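Local coordinates for protein archaemetzincin (PDB 3ZVS) that is probably a zinc-dependent metalloprotease of unknown natural substrate, holding one catalytic zinc ion and a second that seems to be structural, at residues A[16-21]-A[66-71]; A[38-43]-A[48-53]; A[73-78]-A[82-87]. One frame throughout, in Å; residues are numbered along the deposited sequence. Where two conformers were deposited one is given.

Interaction 1 (A[16-21]-A[66-71])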
loop_
_atom_site.group_PDB
_atom_site.type_symbol
_atom_site.label_atom_id
_atom_site.label_comp_id
_atom_site.label_asym_id
_atom_site.label_seq_id
_atom_site.Cartn_x
_atom_site.Cartn_y
_atom_site.Cartn_z
ATOM N N GLU A 16 -8.188 -2.897 -9.946
ATOM C CA GLU A 16 -9.516 -2.336 -10.149
ATOM C C GLU A 16 -10.183 -2.002 -8.817
ATOM O O GLU A 16 -10.836 -0.973 -8.711
ATOM C CB GLU A 16 -10.408 -3.319 -10.917
ATOM C CG GLU A 16 -10.076 -3.466 -12.393
ATOM C CD GLU A 16 -10.816 -4.647 -13.090
ATOM O OE1 GLU A 16 -11.556 -5.436 -12.441
ATOM O OE2 GLU A 16 -10.638 -4.780 -14.319
ATOM N N VAL A 17 -10.016 -2.845 -7.801
ATOM C CA VAL A 17 -10.528 -2.533 -6.462
ATOM C C VAL A 17 -10.043 -1.184 -6.004
ATOM O O VAL A 17 -10.828 -0.345 -5.502
ATOM C CB VAL A 17 -10.085 -3.596 -5.427
ATOM C CG1 VAL A 17 -10.300 -3.111 -3.977
ATOM C CG2 VAL A 17 -10.786 -4.929 -5.701
ATOM N N LEU A 18 -8.744 -0.941 -6.148
ATOM C CA LEU A 18 -8.201 0.317 -5.709
ATOM C C LEU A 18 -8.658 1.462 -6.576
ATOM O O LEU A 18 -8.981 2.539 -6.064
ATOM C CB LEU A 18 -6.659 0.227 -5.670
ATOM C CG LEU A 18 -6.192 -0.743 -4.603
ATOM C CD1 LEU A 18 -4.652 -0.820 -4.641
ATOM C CD2 LEU A 18 -6.647 -0.348 -3.217
ATOM N N ALA A 19 -8.713 1.263 -7.903
ATOM C CA ALA A 19 -9.200 2.317 -8.796
ATOM C C ALA A 19 -10.648 2.735 -8.443
ATOM O O ALA A 19 -11.002 3.911 -8.579
ATOM C CB ALA A 19 -9.071 1.905 -10.295
ATOM N N ASN A 20 -11.435 1.780 -7.962
ATOM C CA ASN A 20 -12.840 1.993 -7.637
ATOM C C ASN A 20 -13.072 2.561 -6.235
ATOM O O ASN A 20 -14.107 3.176 -5.989
ATOM C CB ASN A 20 -13.607 0.675 -7.733
ATOM C CG ASN A 20 -13.729 0.164 -9.146
ATOM O OD1 ASN A 20 -13.603 0.918 -10.102
ATOM N ND2 ASN A 20 -13.973 -1.137 -9.280
ATOM N N SER A 21 -12.135 2.363 -5.318
ATOM C CA SER A 21 -12.311 2.749 -3.911
ATOM C C SER A 21 -11.578 4.026 -3.531
ATOM O O SER A 21 -12.094 4.848 -2.752
ATOM C CB SER A 21 -11.831 1.634 -2.993
ATOM O OG SER A 21 -12.465 0.419 -3.292
ATOM N N LEU A 66 1.615 4.908 -6.060
ATOM C CA LEU A 66 1.539 3.702 -5.240
ATOM C C LEU A 66 1.764 2.473 -6.101
ATOM O O LEU A 66 0.944 2.137 -6.948
ATOM C CB LEU A 66 0.175 3.568 -4.565
ATOM C CG LEU A 66 -0.016 2.292 -3.729
ATOM C CD1 LEU A 66 0.825 2.283 -2.463
ATOM C CD2 LEU A 66 -1.496 2.089 -3.376
ATOM N N GLY A 67 2.892 1.803 -5.877
ATOM C CA GLY A 67 3.144 0.512 -6.490
ATOM C C GLY A 67 2.397 -0.550 -5.721
ATOM O O GLY A 67 2.303 -0.468 -4.489
ATOM N N VAL A 68 1.826 -1.521 -6.419
ATOM C CA VAL A 68 1.051 -2.579 -5.773
ATOM C C VAL A 68 1.475 -3.910 -6.359
ATOM O O VAL A 68 1.472 -4.074 -7.577
ATOM C CB VAL A 68 -0.471 -2.407 -5.977
ATOM C CG1 VAL A 68 -1.215 -3.429 -5.161
ATOM C CG2 VAL A 68 -0.959 -0.981 -5.603
ATOM N N THR A 69 1.903 -4.833 -5.498
ATOM C CA THR A 69 2.419 -6.108 -5.907
ATOM C C THR A 69 1.772 -7.249 -5.160
ATOM O O THR A 69 1.388 -7.119 -3.977
ATOM C CB THR A 69 3.968 -6.161 -5.740
ATOM O OG1 THR A 69 4.455 -7.380 -6.300
ATOM C CG2 THR A 69 4.427 -6.101 -4.260
ATOM N N GLY A 70 1.690 -8.393 -5.827
ATOM C CA GLY A 70 1.316 -9.640 -5.217
ATOM C C GLY A 70 2.452 -10.441 -4.618
ATOM O O GLY A 70 2.238 -11.492 -4.010
ATOM N N LYS A 71 3.690 -9.973 -4.828
ATOM C CA LYS A 71 4.888 -10.600 -4.289
ATOM C C LYS A 71 5.081 -10.173 -2.837
ATOM O O LYS A 71 4.824 -9.026 -2.470
ATOM C CB LYS A 71 6.136 -10.175 -5.093
ATOM C CG LYS A 71 6.130 -10.565 -6.559
ATOM C CD LYS A 71 6.286 -12.063 -6.787
ATOM C CE LYS A 71 6.445 -12.297 -8.284
ATOM N NZ LYS A 71 6.767 -13.723 -8.516
#
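Leu-18 and Val-68 meet methyl to methyl, a helix and a strand touching through single methyl groups, with Ile-5 of strand 2-7 packed against both. The leucine side chain can be followed outward. Its CB leaves helix 12-26 in the direction of the strand but stops well short of it, and CG, set anti to the carbonyl carbon (chi1 -67°), still lies 5.3 Å from CG2 of Val-68. An extended second torsion (chi2 178°) then carries CD1 forward. That methyl does the touching: Leu-18 CD1 comes to 3.8 Å from Val-68 CG2, the two side chains reaching tip to tip, and Val-68 CG1 follows at 4.3 Å from the same CD1. Leu-66, two residues back on the same face of the strand, adds a looser approach, its CD2 lying 4.5 Å from Leu-18 CD1. The attraction is purely apolar, and all three residues are buried. The side chain of Leu-66 lies about 4 Å, nearest atoms, from that of Glu-118 on helix 104-122, the inferred proton acceptor. Ala-115 of the same helix also packs against Leu-18. Strand 65-69 thus lies between strands 2-7 and 91-95, parallel to both, with helices 12-26 and 104-122 packed against the sheet.

Interaction 2 (A[38-43]-A[48-53])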
loop_
_atom_site.group_PDB
_atom_site.type_symbol
_atom_site.label_atom_id
_atom_site.label_comp_id
_atom_site.label_asym_id
_atom_site.label_seq_id
_atom_site.Cartn_x
_atom_site.Cartn_y
_atom_site.Cartn_z
ATOM N N VAL A 38 7.339 -6.797 -11.346
ATOM C CA VAL A 38 8.205 -6.192 -10.363
ATOM C C VAL A 38 9.664 -6.541 -10.730
ATOM O O VAL A 38 9.953 -7.645 -11.206
ATOM C CB VAL A 38 7.760 -6.562 -8.922
ATOM C CG1 VAL A 38 7.941 -8.065 -8.636
ATOM C CG2 VAL A 38 8.482 -5.707 -7.919
ATOM N N SER A 39 10.564 -5.581 -10.555
ATOM C CA SER A 39 11.946 -5.748 -11.026
ATOM C C SER A 39 12.686 -6.853 -10.287
ATOM O O SER A 39 12.767 -6.850 -9.066
ATOM C CB SER A 39 12.710 -4.433 -10.882
ATOM O OG SER A 39 14.041 -4.596 -11.397
ATOM N N LEU A 40 13.294 -7.774 -11.058
ATOM C CA LEU A 40 14.234 -8.737 -10.492
ATOM C C LEU A 40 15.454 -8.098 -9.827
ATOM O O LEU A 40 16.070 -8.721 -8.977
ATOM C CB LEU A 40 14.672 -9.752 -11.553
ATOM C CG LEU A 40 13.586 -10.738 -11.950
ATOM C CD1 LEU A 40 14.037 -11.486 -13.209
ATOM C CD2 LEU A 40 13.226 -11.710 -10.851
ATOM N N LYS A 41 15.775 -6.845 -10.154
ATOM C CA LYS A 41 16.819 -6.117 -9.437
ATOM C C LYS A 41 16.535 -6.103 -7.944
ATOM O O LYS A 41 17.431 -6.007 -7.140
ATOM C CB LYS A 41 16.903 -4.657 -9.899
ATOM C CG LYS A 41 17.300 -4.470 -11.360
ATOM C CD LYS A 41 18.734 -4.908 -11.606
ATOM C CE LYS A 41 19.136 -4.740 -13.082
ATOM N NZ LYS A 41 19.126 -3.312 -13.509
ATOM N N CYS A 42 15.245 -6.145 -7.606
ATOM C CA CYS A 42 14.805 -5.983 -6.231
ATOM C C CYS A 42 14.476 -7.312 -5.564
ATOM O O CYS A 42 13.910 -7.321 -4.485
ATOM C CB CYS A 42 13.572 -5.067 -6.175
ATOM S SG CYS A 42 13.868 -3.340 -6.604
ATOM N N TYR A 43 14.824 -8.433 -6.199
ATOM C CA TYR A 43 14.549 -9.755 -5.678
ATOM C C TYR A 43 15.707 -10.230 -4.857
ATOM O O TYR A 43 16.868 -10.180 -5.314
ATOM C CB TYR A 43 14.276 -10.748 -6.835
ATOM C CG TYR A 43 14.088 -12.208 -6.449
ATOM C CD1 TYR A 43 12.956 -12.657 -5.735
ATOM C CD2 TYR A 43 15.037 -13.152 -6.808
ATOM C CE1 TYR A 43 12.819 -14.013 -5.398
ATOM C CE2 TYR A 43 14.903 -14.501 -6.471
ATOM C CZ TYR A 43 13.789 -14.921 -5.767
ATOM O OH TYR A 43 13.706 -16.270 -5.449
ATOM N N ARG A 48 13.596 -15.170 -1.014
ATOM C CA ARG A 48 12.499 -15.332 -1.954
ATOM C C ARG A 48 11.432 -14.237 -1.722
ATOM O O ARG A 48 10.226 -14.471 -1.847
ATOM C CB ARG A 48 11.951 -16.764 -1.883
ATOM C CG ARG A 48 13.091 -17.782 -2.124
ATOM C CD ARG A 48 12.693 -19.196 -2.606
ATOM N NE ARG A 48 13.904 -20.035 -2.671
ATOM C CZ ARG A 48 13.936 -21.328 -2.992
ATOM N NH1 ARG A 48 12.819 -21.987 -3.292
ATOM N NH2 ARG A 48 15.101 -21.967 -3.014
ATOM N N GLN A 49 11.917 -13.037 -1.391
ATOM C CA GLN A 49 11.123 -11.828 -1.225
ATOM C C GLN A 49 11.761 -10.686 -1.969
ATOM O O GLN A 49 12.973 -10.710 -2.231
ATOM C CB GLN A 49 11.033 -11.406 0.249
ATOM C CG GLN A 49 10.464 -12.427 1.179
ATOM C CD GLN A 49 10.601 -12.004 2.622
ATOM O OE1 GLN A 49 11.719 -11.823 3.099
ATOM N NE2 GLN A 49 9.497 -11.825 3.332
ATOM N N TYR A 50 10.980 -9.653 -2.264
ATOM C CA TYR A 50 11.457 -8.443 -2.900
ATOM C C TYR A 50 11.656 -7.359 -1.859
ATOM O O TYR A 50 10.879 -7.228 -0.887
ATOM C CB TYR A 50 10.476 -7.980 -3.995
ATOM C CG TYR A 50 10.461 -8.884 -5.202
ATOM C CD1 TYR A 50 9.826 -10.130 -5.158
ATOM C CD2 TYR A 50 11.092 -8.508 -6.395
ATOM C CE1 TYR A 50 9.821 -10.995 -6.269
ATOM C CE2 TYR A 50 11.088 -9.343 -7.510
ATOM C CZ TYR A 50 10.455 -10.574 -7.455
ATOM O OH TYR A 50 10.475 -11.403 -8.566
ATOM N N ASN A 51 12.717 -6.573 -2.009
ATOM C CA ASN A 51 12.975 -5.489 -1.091
ATOM C C ASN A 51 12.143 -4.263 -1.452
ATOM O O ASN A 51 12.188 -3.749 -2.579
ATOM C CB ASN A 51 14.466 -5.155 -1.107
ATOM C CG ASN A 51 14.802 -4.047 -0.146
ATOM O OD1 ASN A 51 14.612 -2.877 -0.441
ATOM N ND2 ASN A 51 15.275 -4.417 1.042
ATOM N N SER A 52 11.341 -3.796 -0.482
ATOM C CA SER A 52 10.456 -2.677 -0.702
ATOM C C SER A 52 11.123 -1.354 -1.000
ATOM O O SER A 52 10.609 -0.549 -1.804
ATOM C CB SER A 52 9.538 -2.524 0.539
ATOM O OG SER A 52 10.275 -2.252 1.724
ATOM N N THR A 53 12.297 -1.129 -0.380
ATOM C CA THR A 53 13.036 0.111 -0.570
ATOM C C THR A 53 13.539 0.205 -2.012
ATOM O O THR A 53 13.481 1.248 -2.641
ATOM C CB THR A 53 14.203 0.178 0.410
ATOM O OG1 THR A 53 13.745 -0.220 1.706
ATOM C CG2 THR A 53 14.783 1.587 0.483
HETATM O O HOH W 1 9.717 -10.347 -10.967
#
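The ring of Tyr-50 is held between Val-38 and Tyr-43, a compact example of an aromatic group gripped on both faces. Val-38 CG1 sits over one face, 3.8 Å from the Tyr-50 ring centroid and 20° off the normal. Over the opposite face comes Tyr-43, whose CB lies 4.0 Å from the same centroid; both are CH-pi contacts. With CG of Tyr-43 anti to its N (chi1 175°), CD1 also swings over that face, and the two rings meet obliquely, planes 52° apart. Ser-39 O lies at the ring edge, in plane, 3.4 Å from Tyr-50 CE2. At the far end one water donates to Tyr-50 OH and to Val-38 O, 2.7 Å from each, and the hydroxyl is also hydrogen-bonded to a malonate ion, probably from the crystallisation liquor. With an alanine here, Val-38 and Tyr-43 would lose the ring between them, which is likely to open a gap and leave the water short of one acceptor.

Further out, the backbone sets the spacing. Tyr-43 and Tyr-50 form an antiparallel non-hydrogen-bonded pair, and Asn-51 N donates to Cys-42 O over 2.8 Å. Ser-39 OG closes an ST turn with Lys-41 N, and a G1 beta bulge places Arg-48 and Gln-49 opposite Asn-44. Arg-48 runs beside the Tyr-43 ring, its CG 3.7 Å from Tyr-43 OH.

Helix 52-58 starts directly after Asn-51, whose OD1 caps Cys-54 N; the Cys-42–Cys-54 disulfide ties the loop to this helix, while strand 49-51 lies between strands 43-44 and 73-74.

Interaction 3 (A[73-78]-A[82-87])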
loop_
_atom_site.group_PDB
_atom_site.type_symbol
_atom_site.label_atom_id
_atom_site.label_comp_id
_atom_site.label_asym_id
_atom_site.label_seq_id
_atom_site.Cartn_x
_atom_site.Cartn_y
_atom_site.Cartn_z
ATOM N N ILE A 73 7.076 -8.789 0.177
ATOM C CA ILE A 73 8.139 -7.818 0.339
ATOM C C ILE A 73 8.626 -7.692 1.779
ATOM O O ILE A 73 7.949 -8.049 2.733
ATOM C CB ILE A 73 7.722 -6.418 -0.189
ATOM C CG1 ILE A 73 6.527 -5.851 0.596
ATOM C CG2 ILE A 73 7.339 -6.508 -1.698
ATOM C CD1 ILE A 73 6.099 -4.464 0.182
ATOM N N TYR A 74 9.858 -7.218 1.894
ATOM C CA TYR A 74 10.485 -6.953 3.187
ATOM C C TYR A 74 11.313 -5.674 3.074
ATOM O O TYR A 74 11.541 -5.164 2.007
ATOM C CB TYR A 74 11.410 -8.130 3.585
ATOM C CG TYR A 74 12.752 -8.062 2.872
ATOM C CD1 TYR A 74 12.874 -8.433 1.545
ATOM C CD2 TYR A 74 13.890 -7.614 3.521
ATOM C CE1 TYR A 74 14.093 -8.344 0.863
ATOM C CE2 TYR A 74 15.089 -7.508 2.856
ATOM C CZ TYR A 74 15.184 -7.874 1.535
ATOM O OH TYR A 74 16.372 -7.769 0.841
ATOM N N ALA A 75 11.703 -5.120 4.223
ATOM C CA ALA A 75 12.654 -4.013 4.280
ATOM C C ALA A 75 13.675 -4.377 5.355
ATOM O O ALA A 75 13.487 -5.320 6.118
ATOM C CB ALA A 75 11.975 -2.752 4.621
ATOM N N LYS A 76 14.786 -3.666 5.360
ATOM C CA LYS A 76 15.858 -3.987 6.284
ATOM C C LYS A 76 15.346 -4.187 7.705
ATOM O O LYS A 76 14.577 -3.383 8.218
ATOM C CB LYS A 76 16.864 -2.858 6.302
ATOM C CG LYS A 76 17.964 -3.075 7.329
ATOM C CD LYS A 76 19.105 -2.069 7.154
ATOM C CE LYS A 76 18.578 -0.685 6.810
ATOM N NZ LYS A 76 17.967 -0.002 7.966
ATOM N N GLY A 77 15.774 -5.285 8.302
ATOM C CA GLY A 77 15.471 -5.597 9.682
ATOM C C GLY A 77 14.105 -6.204 9.908
ATOM O O GLY A 77 13.772 -6.566 11.034
ATOM N N MET A 78 13.315 -6.335 8.843
ATOM C CA MET A 78 11.941 -6.833 8.979
ATOM C C MET A 78 11.767 -8.204 8.335
ATOM O O MET A 78 12.292 -8.419 7.257
ATOM C CB MET A 78 10.963 -5.853 8.321
ATOM C CG MET A 78 11.150 -4.402 8.682
ATOM S SD MET A 78 10.620 -4.158 10.387
ATOM C CE MET A 78 8.885 -3.971 10.136
ATOM N N PHE A 82 4.063 -4.920 5.097
ATOM C CA PHE A 82 2.938 -4.773 4.193
ATOM C C PHE A 82 3.217 -3.734 3.121
ATOM O O PHE A 82 2.583 -3.707 2.063
ATOM C CB PHE A 82 1.674 -4.367 4.938
ATOM C CG PHE A 82 1.173 -5.408 5.899
ATOM C CD1 PHE A 82 0.645 -6.610 5.442
ATOM C CD2 PHE A 82 1.145 -5.159 7.280
ATOM C CE1 PHE A 82 0.137 -7.554 6.314
ATOM C CE2 PHE A 82 0.672 -6.117 8.145
ATOM C CZ PHE A 82 0.163 -7.328 7.666
ATOM N N GLY A 83 4.156 -2.834 3.386
ATOM C CA GLY A 83 4.416 -1.742 2.489
ATOM C C GLY A 83 5.572 -0.898 3.008
ATOM O O GLY A 83 6.126 -1.151 4.089
ATOM N N GLU A 84 5.909 0.111 2.228
ATOM C CA GLU A 84 6.893 1.117 2.581
ATOM C C GLU A 84 6.517 2.398 1.852
ATOM O O GLU A 84 6.040 2.366 0.700
ATOM C CB GLU A 84 8.339 0.706 2.245
ATOM C CG GLU A 84 9.372 1.703 2.872
ATOM C CD GLU A 84 10.832 1.360 2.673
ATOM O OE1 GLU A 84 11.114 0.320 2.096
ATOM O OE2 GLU A 84 11.695 2.153 3.113
ATOM N N ALA A 85 6.676 3.537 2.519
ATOM C CA ALA A 85 6.305 4.810 1.968
ATOM C C ALA A 85 7.342 5.876 2.261
ATOM O O ALA A 85 8.054 5.815 3.276
ATOM C CB ALA A 85 4.927 5.246 2.541
ATOM N N GLU A 86 7.405 6.868 1.388
ATOM C CA GLU A 86 8.147 8.099 1.674
ATOM C C GLU A 86 7.249 9.036 2.489
ATOM O O GLU A 86 6.270 9.560 1.963
ATOM C CB GLU A 86 8.534 8.789 0.370
ATOM C CG GLU A 86 9.387 7.915 -0.530
ATOM C CD GLU A 86 9.691 8.557 -1.867
ATOM O OE1 GLU A 86 8.902 9.372 -2.354
ATOM O OE2 GLU A 86 10.766 8.265 -2.425
ATOM N N LEU A 87 7.572 9.256 3.764
ATOM C CA LEU A 87 6.744 10.103 4.617
ATOM C C LEU A 87 6.733 11.545 4.104
ATOM O O LEU A 87 7.787 12.186 4.036
ATOM C CB LEU A 87 7.266 10.051 6.055
ATOM C CG LEU A 87 6.439 10.868 7.046
ATOM C CD1 LEU A 87 5.108 10.241 7.403
ATOM C CD2 LEU A 87 7.230 11.120 8.330
#
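Ile-73 opens the contact by laying its terminal methyl on the backbone of 82-87. Its CG1 stands between the backbone N and the carbonyl carbon (chi1 62°), and the extended second torsion sends CD1 outward to 3.9 Å from Gly-83 CA and 4.1 Å from Phe-82 O. Gly-83 has no side chain, and from Phe-82 the carbonyl O is met, so both partners are main-chain atoms. Tyr-74 turns from this contact: its backbone bonds to Tyr-50 and Ser-52 keep strand 73-74 in the small sheet.

Ala-75 faces the partner again. Its CB lies 4.1 Å from Glu-84 OE1, a loose contact with a carboxylate whose real partners are elsewhere. Glu-84 leaves its strand with CG anti to the backbone N (chi1 -170°) and stays extended, bringing OE1 to the hydroxyls of Ser-52 and Thr-53, both hydrogen-bonded to it at the start of helix 52-58. Two bonds thus grip one oxygen and fix the carboxylate beside the alanine. Beyond Ala-75 the chain reverses in a type II beta turn, with Gly-77 at positive phi and Met-78 N bonded to Ala-75 O at 2.9 Å.

Phe-82 N hydrogen-bonds a malonate ion, probably from the crystallisation liquor. Strand 83-85 lies at one edge of the five-stranded sheet, antiparallel to its neighbour 91-95. In metzincins such an edge strand forms the upper rim of the substrate cleft; consistent with this, Gly-83 lies about 4 Å, nearest atoms, from the Glu-118 side chain and about 7 Å from a zinc ion.

In the fold
The three contacts show how chemistry changes with depth in one fold. Interaction 1 is a buried, wholly apolar meeting of helix and central sheet. Interaction 2, some 18 Å away between centres, is only partly buried and far larger in area, combining aromatic packing, a water and a backbone bond where a loop packs against the small three-stranded sheet. Interaction 3 is a sparse surface contact between that small sheet and the edge of the main one. Lys-71, at the end of 66-71, joins the first two, packing its CB and CG on Tyr-50 and Val-38. Interactions 2 and 3 each hold one of two neighbouring strands, 49-51 and 73-74, and are joined through the polar grip on Glu-84.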